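Local coordinates for protein AIR2 (Saccharomyces cerevisiae, PDB 3NYB) that pairs through its zinc knuckles with the poly(A) RNA polymerase Trf4p in the TRAMP RNA surveillance complex and probably takes part in RNA binding, at residues C8-S13 and C21-R26. Sequence-based numbering, arbitrary orientation.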
# COMPACT_ATOMS: atom_id res chain seq x y z
N CYS B 8 -30.18 -12.32 10.92
CA CYS B 8 -30.56 -11.04 10.33
C CYS B 8 -31.92 -11.01 9.62
O CYS B 8 -32.36 -12.00 9.05
CB CYS B 8 -29.46 -10.55 9.39
SG CYS B 8 -29.53 -8.79 9.01
N THR B 9 -32.56 -9.84 9.67
CA THR B 9 -33.80 -9.59 8.95
C THR B 9 -33.59 -8.60 7.80
O THR B 9 -34.45 -8.45 6.93
CB THR B 9 -34.89 -9.03 9.88
OG1 THR B 9 -34.32 -8.07 10.78
CG2 THR B 9 -35.52 -10.15 10.69
N LEU B 10 -32.44 -7.94 7.80
CA LEU B 10 -32.07 -7.05 6.70
C LEU B 10 -31.44 -7.87 5.59
O LEU B 10 -31.77 -7.71 4.41
CB LEU B 10 -31.08 -5.98 7.18
CG LEU B 10 -31.21 -5.52 8.64
CD1 LEU B 10 -30.07 -4.59 9.02
CD2 LEU B 10 -32.56 -4.87 8.88
N CYS B 11 -30.54 -8.77 5.98
CA CYS B 11 -29.79 -9.61 5.05
C CYS B 11 -30.60 -10.83 4.64
O CYS B 11 -30.39 -11.39 3.56
CB CYS B 11 -28.48 -10.05 5.72
SG CYS B 11 -27.24 -10.80 4.66
N LYS B 12 -31.53 -11.24 5.51
CA LYS B 12 -32.37 -12.41 5.27
C LYS B 12 -31.56 -13.69 5.48
O LYS B 12 -32.09 -14.79 5.39
CB LYS B 12 -32.98 -12.35 3.87
CG LYS B 12 -34.46 -12.73 3.78
CD LYS B 12 -35.04 -12.32 2.41
CE LYS B 12 -36.31 -13.09 2.05
NZ LYS B 12 -37.58 -12.38 2.42
N SER B 13 -30.27 -13.52 5.76
CA SER B 13 -29.36 -14.64 5.98
C SER B 13 -29.44 -15.17 7.40
O SER B 13 -29.88 -14.46 8.31
CB SER B 13 -27.91 -14.22 5.69
OG SER B 13 -26.99 -14.97 6.47
N CYS B 21 -24.83 -7.29 10.52
CA CYS B 21 -25.14 -7.43 9.11
C CYS B 21 -24.17 -6.62 8.26
O CYS B 21 -24.07 -5.40 8.42
CB CYS B 21 -26.58 -6.99 8.85
SG CYS B 21 -27.05 -7.02 7.11
N PRO B 22 -23.45 -7.28 7.34
CA PRO B 22 -22.46 -6.60 6.50
C PRO B 22 -23.01 -5.40 5.74
O PRO B 22 -22.22 -4.56 5.30
CB PRO B 22 -22.04 -7.69 5.51
CG PRO B 22 -22.28 -8.97 6.24
CD PRO B 22 -23.49 -8.73 7.11
N SER B 23 -24.33 -5.31 5.59
CA SER B 23 -24.93 -4.20 4.86
C SER B 23 -24.76 -2.92 5.65
O SER B 23 -24.97 -1.82 5.14
CB SER B 23 -26.42 -4.45 4.60
OG SER B 23 -27.20 -4.16 5.75
N ILE B 24 -24.38 -3.09 6.91
CA ILE B 24 -24.08 -1.96 7.78
C ILE B 24 -22.88 -1.18 7.25
O ILE B 24 -22.94 0.03 7.08
CB ILE B 24 -23.79 -2.44 9.21
CG1 ILE B 24 -25.11 -2.82 9.91
CG2 ILE B 24 -23.01 -1.38 9.97
CD1 ILE B 24 -24.95 -3.54 11.24
N TRP B 25 -21.81 -1.89 6.95
CA TRP B 25 -20.60 -1.23 6.48
C TRP B 25 -20.44 -1.31 4.97
O TRP B 25 -19.74 -0.50 4.38
CB TRP B 25 -19.36 -1.79 7.20
CG TRP B 25 -19.09 -3.25 6.98
CD1 TRP B 25 -19.31 -4.27 7.87
CD2 TRP B 25 -18.54 -3.85 5.81
NE1 TRP B 25 -18.93 -5.47 7.32
CE2 TRP B 25 -18.45 -5.24 6.04
CE3 TRP B 25 -18.10 -3.36 4.57
CZ2 TRP B 25 -17.95 -6.13 5.10
CZ3 TRP B 25 -17.61 -4.24 3.64
CH2 TRP B 25 -17.54 -5.61 3.90
N ARG B 26 -21.08 -2.29 4.34
CA ARG B 26 -20.98 -2.42 2.89
C ARG B 26 -22.08 -1.63 2.20
O ARG B 26 -23.09 -2.19 1.77
CB ARG B 26 -21.01 -3.89 2.47
CG ARG B 26 -20.82 -4.09 0.97
CD ARG B 26 -20.58 -5.55 0.66
NE ARG B 26 -19.18 -5.91 0.81
CZ ARG B 26 -18.74 -7.08 1.25
NH1 ARG B 26 -19.59 -8.03 1.62
NH2 ARG B 26 -17.44 -7.30 1.35
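Cys-21 is the bump of this contact: its CB and SG push into the shallow hollow on the inner side of the turn from Cys-8 to Cys-11. Cys-8 SG forms one wall, 3.5 Å from Cys-21 CB and 3.6 Å from Cys-21 SG. Cys-11 supplies another through its CB, which lies 3.6 Å from Cys-21 SG, and Leu-10 closes the hollow more loosely, its CB 4.2 Å from that same sulfur. The Leu-10 side chain continues past the sulfur, bringing CD1 to 4.4 Å from Ser-23 OG. No hydrogen bond crosses between the segments; the sulfurs are drawn together by metal. Cys-8, Cys-11, His-16 and Cys-21 have the C-X2-C-X4-H-X4-C spacing of a retroviral-type zinc knuckle. Cys-8, His-16 and Cys-21 ligate zinc, and the Cys-11 side chain approaches the ion to about 2 Å. With SG anti to its backbone N (chi1 176°), Cys-21 directs its sulfur back toward the turn. Each side also braces a sulfur of its own: Cys-11 N donates to Cys-8 SG over 3.2 Å in a nearly straight bond (165°), curling the turn around that sulfur, and Ser-23 N reaches Cys-21 SG at 3.6 Å. Such N-H donors would be expected to temper the negative charge on metal-bound sulfurs. Beyond Cys-21 the chain winds into a short helical turn, where Ile-24 N bonds to Cys-21 O; this turn faces Poly(A) RNA polymerase protein 2, with Ile-24 packed on Phe-301 of that chain and Arg-26 salt-bridged to its Glu-220 and Glu-223.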